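Long-range contact in activated BY transcription factor SSRB (PDB 2WNW), which is a family 30 glycoside hydrolase homologue that pairs a TIM barrel with a beta-sandwich domain: residues L5-V17 with H365-V377. Sequence-based numbering, arbitrary orientation.
Sequences LISSDPYRQQFLV and HSWYGIGHFCRYV
An aromatic cluster of F15, H365 and Y368 marks one end of the interface where an N-terminal beta hairpin of the sandwich lies against helix 365-374, whose direction runs nearly opposite to that of strand 5-9. The F15 and Y368 rings form an offset stack, their planes only 15° apart; a flat ring suits Y368, since F15 takes one face and W367 the other. The rim of F15 points into H365: CZ sits over the middle of the imidazole face, 3.7 Å from NE2 of H365, giving a T-shaped pair with planes at 71°. With CG anti to its carbonyl carbon (chi1 -65°), the F15 ring reaches both partners on the helix.

Farther along the helix, S8 and H372 supply the polar link. S8 OG hydrogen-bonds NE2 of H372 (2.7 Å) at the imidazole edge and also accepts, almost straight, from L16 N, two tasks that one small hydroxyl can combine. ND1 of H372 bonds T439; two fixed nitrogens thus set the rotation of a buried ring. Branched L16 serves two neighbours: its CD2 rides 3.9 Å from the H372 centroid in a CH-pi contact, and CD1 reaches CD of R375 at 3.7 Å. The R375 guanidinium pairs with E80. Apolar I6 closes this end against Y376, CG1 lying 3.7 Å from CZ of Y376, with CD1 over the ring face.

Joining N-terminal strands to a helix that follows the last barrel strand in the chain, this interface fits the two-domain fold of family 30, TIM barrel beside beta sandwich.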
loop_
_atom_site.group_PDB
_atom_site.type_symbol
_atom_site.label_atom_id
_atom_site.label_comp_id
_atom_site.label_asym_id
_atom_site.label_seq_id
_atom_site.Cartn_x
_atom_site.Cartn_y
_atom_site.Cartn_z
ATOM N N LEU A 5 11.100 -23.490 -5.019
ATOM C CA LEU A 5 10.656 -22.813 -3.812
ATOM C C LEU A 5 11.806 -22.773 -2.813
ATOM O O LEU A 5 12.381 -23.807 -2.481
ATOM C CB LEU A 5 9.458 -23.549 -3.201
ATOM C CG LEU A 5 8.868 -22.953 -1.918
ATOM C CD1 LEU A 5 8.288 -21.572 -2.209
ATOM C CD2 LEU A 5 7.790 -23.878 -1.371
ATOM N N ILE A 6 12.149 -21.571 -2.357
ATOM C CA ILE A 6 13.220 -21.384 -1.384
ATOM C C ILE A 6 12.537 -20.904 -0.111
ATOM O O ILE A 6 11.990 -19.797 -0.076
ATOM C CB ILE A 6 14.239 -20.319 -1.849
ATOM C CG1 ILE A 6 14.948 -20.784 -3.127
ATOM C CG2 ILE A 6 15.271 -20.074 -0.752
ATOM C CD1 ILE A 6 14.092 -20.718 -4.368
ATOM N N SER A 7 12.573 -21.734 0.929
ATOM C CA SER A 7 11.904 -21.407 2.181
ATOM C C SER A 7 12.804 -21.270 3.403
ATOM O O SER A 7 13.736 -22.053 3.605
ATOM C CB SER A 7 10.835 -22.465 2.476
ATOM O OG SER A 7 9.996 -22.667 1.354
ATOM N N SER A 8 12.505 -20.262 4.217
ATOM C CA SER A 8 13.242 -20.011 5.447
ATOM C C SER A 8 12.279 -20.066 6.623
ATOM O O SER A 8 11.156 -19.567 6.550
ATOM C CB SER A 8 13.921 -18.636 5.418
ATOM O OG SER A 8 15.003 -18.609 4.505
ATOM N N ASP A 9 12.733 -20.691 7.701
ATOM C CA ASP A 9 11.963 -20.831 8.928
ATOM C C ASP A 9 12.946 -20.392 10.008
ATOM O O ASP A 9 13.577 -21.222 10.664
ATOM C CB ASP A 9 11.565 -22.299 9.117
ATOM C CG ASP A 9 10.681 -22.527 10.333
ATOM O OD1 ASP A 9 10.163 -23.654 10.463
ATOM O OD2 ASP A 9 10.506 -21.602 11.155
ATOM N N PRO A 10 13.099 -19.072 10.194
ATOM C CA PRO A 10 14.020 -18.529 11.194
ATOM C C PRO A 10 13.907 -19.105 12.605
ATOM O O PRO A 10 14.923 -19.359 13.246
ATOM C CB PRO A 10 13.756 -17.020 11.133
ATOM C CG PRO A 10 12.350 -16.925 10.613
ATOM C CD PRO A 10 12.326 -17.992 9.555
ATOM N N TYR A 11 12.691 -19.314 13.098
ATOM C CA TYR A 11 12.542 -19.863 14.440
ATOM C C TYR A 11 13.154 -21.255 14.578
ATOM O O TYR A 11 13.430 -21.707 15.689
ATOM C CB TYR A 11 11.071 -19.870 14.863
ATOM C CG TYR A 11 10.614 -18.523 15.392
ATOM C CD1 TYR A 11 11.202 -17.964 16.530
ATOM C CD2 TYR A 11 9.610 -17.803 14.752
ATOM C CE1 TYR A 11 10.796 -16.712 17.018
ATOM C CE2 TYR A 11 9.197 -16.554 15.226
ATOM C CZ TYR A 11 9.792 -16.016 16.357
ATOM O OH TYR A 11 9.378 -14.786 16.822
ATOM N N ARG A 12 13.366 -21.935 13.455
ATOM C CA ARG A 12 13.991 -23.254 13.487
ATOM C C ARG A 12 15.395 -23.176 12.897
ATOM O O ARG A 12 16.030 -24.198 12.640
ATOM C CB ARG A 12 13.164 -24.281 12.710
ATOM C CG ARG A 12 11.863 -24.677 13.381
ATOM C CD ARG A 12 11.240 -25.860 12.660
ATOM N NE ARG A 12 9.937 -26.227 13.209
ATOM C CZ ARG A 12 9.218 -27.263 12.787
ATOM N NH1 ARG A 12 9.675 -28.038 11.811
ATOM N NH2 ARG A 12 8.040 -27.526 13.338
ATOM N N GLN A 13 15.879 -21.958 12.683
ATOM C CA GLN A 13 17.213 -21.755 12.130
ATOM C C GLN A 13 17.403 -22.422 10.764
ATOM O O GLN A 13 18.509 -22.844 10.424
ATOM C CB GLN A 13 18.270 -22.283 13.109
ATOM C CG GLN A 13 18.281 -21.582 14.463
ATOM C CD GLN A 13 18.980 -20.237 14.420
ATOM O OE1 GLN A 13 18.651 -19.379 13.602
ATOM N NE2 GLN A 13 19.952 -20.046 15.309
ATOM N N GLN A 14 16.323 -22.531 9.995
ATOM C CA GLN A 14 16.375 -23.117 8.655
ATOM C C GLN A 14 16.291 -21.974 7.651
ATOM O O GLN A 14 15.275 -21.289 7.577
ATOM C CB GLN A 14 15.197 -24.065 8.424
ATOM C CG GLN A 14 15.564 -25.533 8.460
ATOM C CD GLN A 14 16.095 -25.962 9.805
ATOM O OE1 GLN A 14 15.376 -25.939 10.802
ATOM N NE2 GLN A 14 17.364 -26.353 9.844
ATOM N N PHE A 15 17.349 -21.778 6.873
ATOM C CA PHE A 15 17.366 -20.688 5.904
ATOM C C PHE A 15 17.634 -21.098 4.464
ATOM O O PHE A 15 18.470 -21.959 4.191
ATOM C CB PHE A 15 18.414 -19.650 6.312
ATOM C CG PHE A 15 18.104 -18.946 7.598
ATOM C CD1 PHE A 15 17.149 -17.934 7.641
ATOM C CD2 PHE A 15 18.771 -19.289 8.769
ATOM C CE1 PHE A 15 16.863 -17.273 8.830
ATOM C CE2 PHE A 15 18.491 -18.633 9.968
ATOM C CZ PHE A 15 17.535 -17.625 9.997
ATOM N N LEU A 16 16.918 -20.451 3.550
ATOM C CA LEU A 16 17.066 -20.672 2.120
ATOM C C LEU A 16 17.096 -22.143 1.712
ATOM O O LEU A 16 18.013 -22.589 1.019
ATOM C CB LEU A 16 18.335 -19.967 1.630
ATOM C CG LEU A 16 18.415 -18.460 1.914
ATOM C CD1 LEU A 16 19.799 -17.943 1.564
ATOM C CD2 LEU A 16 17.346 -17.722 1.118
ATOM N N VAL A 17 16.089 -22.893 2.143
ATOM C CA VAL A 17 15.996 -24.308 1.801
ATOM C C VAL A 17 15.239 -24.423 0.482
ATOM O O VAL A 17 14.085 -24.008 0.388
ATOM C CB VAL A 17 15.250 -25.090 2.895
ATOM C CG1 VAL A 17 15.167 -26.563 2.524
ATOM C CG2 VAL A 17 15.961 -24.906 4.233
ATOM N N HIS A 365 20.717 -13.073 10.725
ATOM C CA HIS A 365 19.444 -13.316 10.050
ATOM C C HIS A 365 19.250 -12.396 8.844
ATOM O O HIS A 365 18.731 -12.816 7.809
ATOM C CB HIS A 365 18.271 -13.126 11.024
ATOM C CG HIS A 365 18.020 -14.304 11.921
ATOM N ND1 HIS A 365 19.035 -15.093 12.418
ATOM C CD2 HIS A 365 16.872 -14.797 12.441
ATOM C CE1 HIS A 365 18.522 -16.021 13.207
ATOM N NE2 HIS A 365 17.212 -15.864 13.239
ATOM N N SER A 366 19.661 -11.141 8.984
ATOM C CA SER A 366 19.511 -10.167 7.906
ATOM C C SER A 366 20.165 -10.618 6.601
ATOM O O SER A 366 19.653 -10.334 5.522
ATOM C CB SER A 366 20.085 -8.815 8.337
ATOM O OG SER A 366 21.456 -8.935 8.669
ATOM N N TRP A 367 21.286 -11.327 6.691
ATOM C CA TRP A 367 21.964 -11.798 5.486
ATOM C C TRP A 367 21.027 -12.714 4.695
ATOM O O TRP A 367 20.922 -12.595 3.477
ATOM C CB TRP A 367 23.246 -12.561 5.844
ATOM C CG TRP A 367 24.102 -12.896 4.645
ATOM C CD1 TRP A 367 24.995 -12.073 4.019
ATOM C CD2 TRP A 367 24.122 -14.134 3.920
ATOM N NE1 TRP A 367 25.572 -12.721 2.946
ATOM C CE2 TRP A 367 25.052 -13.987 2.863
ATOM C CE3 TRP A 367 23.443 -15.354 4.058
ATOM C CZ2 TRP A 367 25.320 -15.016 1.947
ATOM C CZ3 TRP A 367 23.708 -16.377 3.149
ATOM C CH2 TRP A 367 24.640 -16.198 2.107
ATOM N N TYR A 368 20.343 -13.620 5.390
ATOM C CA TYR A 368 19.418 -14.536 4.724
ATOM C C TYR A 368 18.170 -13.803 4.245
ATOM O O TYR A 368 17.610 -14.142 3.206
ATOM C CB TYR A 368 19.019 -15.688 5.653
ATOM C CG TYR A 368 20.195 -16.505 6.128
ATOM C CD1 TYR A 368 20.799 -16.244 7.357
ATOM C CD2 TYR A 368 20.735 -17.511 5.326
ATOM C CE1 TYR A 368 21.914 -16.962 7.776
ATOM C CE2 TYR A 368 21.852 -18.235 5.736
ATOM C CZ TYR A 368 22.437 -17.954 6.959
ATOM O OH TYR A 368 23.554 -18.650 7.359
ATOM N N GLY A 369 17.745 -12.795 5.004
ATOM C CA GLY A 369 16.579 -12.020 4.619
ATOM C C GLY A 369 16.829 -11.312 3.299
ATOM O O GLY A 369 15.999 -11.354 2.394
ATOM N N ILE A 370 17.973 -10.648 3.191
ATOM C CA ILE A 370 18.330 -9.950 1.960
ATOM C C ILE A 370 18.416 -10.987 0.840
ATOM O O ILE A 370 18.025 -10.727 -0.294
ATOM C CB ILE A 370 19.693 -9.243 2.109
ATOM C CG1 ILE A 370 19.585 -8.132 3.160
ATOM C CG2 ILE A 370 20.147 -8.677 0.774
ATOM C CD1 ILE A 370 20.918 -7.494 3.510
ATOM N N GLY A 371 18.914 -12.170 1.188
ATOM C CA GLY A 371 19.064 -13.245 0.222
ATOM C C GLY A 371 17.800 -13.677 -0.499
ATOM O O GLY A 371 17.861 -14.075 -1.663
ATOM N N HIS A 372 16.655 -13.616 0.176
ATOM C CA HIS A 372 15.405 -14.007 -0.463
ATOM C C HIS A 372 15.144 -13.144 -1.690
ATOM O O HIS A 372 14.368 -13.524 -2.570
ATOM C CB HIS A 372 14.240 -13.918 0.531
ATOM C CG HIS A 372 14.027 -15.180 1.308
ATOM N ND1 HIS A 372 13.339 -16.261 0.796
ATOM C CD2 HIS A 372 14.479 -15.566 2.525
ATOM C CE1 HIS A 372 13.380 -17.258 1.662
ATOM N NE2 HIS A 372 14.066 -16.863 2.719
ATOM N N PHE A 373 15.804 -11.987 -1.740
ATOM C CA PHE A 373 15.686 -11.065 -2.868
ATOM C C PHE A 373 16.881 -11.132 -3.832
ATOM O O PHE A 373 16.755 -11.543 -4.987
ATOM C CB PHE A 373 15.605 -9.606 -2.401
ATOM C CG PHE A 373 14.257 -9.178 -1.903
ATOM C CD1 PHE A 373 13.886 -9.399 -0.582
ATOM C CD2 PHE A 373 13.370 -8.514 -2.746
ATOM C CE1 PHE A 373 12.649 -8.958 -0.104
ATOM C CE2 PHE A 373 12.132 -8.071 -2.278
ATOM C CZ PHE A 373 11.774 -8.293 -0.954
ATOM N N CYS A 374 18.040 -10.712 -3.331
ATOM C CA CYS A 374 19.257 -10.610 -4.135
ATOM C C CYS A 374 19.785 -11.849 -4.843
ATOM O O CYS A 374 20.420 -11.730 -5.889
ATOM C CB CYS A 374 20.380 -9.984 -3.299
ATOM S SG CYS A 374 21.109 -11.059 -2.057
ATOM N N ARG A 375 19.533 -13.029 -4.293
ATOM C CA ARG A 375 20.020 -14.252 -4.923
ATOM C C ARG A 375 19.224 -14.629 -6.167
ATOM O O ARG A 375 19.705 -15.391 -7.012
ATOM C CB ARG A 375 19.965 -15.420 -3.927
ATOM C CG ARG A 375 20.811 -15.215 -2.677
ATOM C CD ARG A 375 20.511 -16.268 -1.617
ATOM N NE ARG A 375 21.134 -17.556 -1.908
ATOM C CZ ARG A 375 22.420 -17.831 -1.702
ATOM N NH1 ARG A 375 23.234 -16.909 -1.200
ATOM N NH2 ARG A 375 22.892 -19.038 -1.985
ATOM N N TYR A 376 18.024 -14.076 -6.304
ATOM C CA TYR A 376 17.161 -14.437 -7.425
ATOM C C TYR A 376 16.701 -13.336 -8.369
ATOM O O TYR A 376 16.338 -13.622 -9.510
ATOM C CB TYR A 376 15.936 -15.169 -6.868
ATOM C CG TYR A 376 16.314 -16.157 -5.792
ATOM C CD1 TYR A 376 16.987 -17.339 -6.106
ATOM C CD2 TYR A 376 16.089 -15.866 -4.448
ATOM C CE1 TYR A 376 17.433 -18.199 -5.107
ATOM C CE2 TYR A 376 16.531 -16.716 -3.444
ATOM C CZ TYR A 376 17.207 -17.876 -3.778
ATOM O OH TYR A 376 17.693 -18.687 -2.781
ATOM N N VAL A 377 16.698 -12.090 -7.906
ATOM C CA VAL A 377 16.262 -10.975 -8.745
ATOM C C VAL A 377 17.481 -10.307 -9.379
ATOM O O VAL A 377 18.434 -9.947 -8.686
ATOM C CB VAL A 377 15.461 -9.942 -7.911
ATOM C CG1 VAL A 377 14.932 -8.838 -8.810
ATOM C CG2 VAL A 377 14.305 -10.643 -7.195
#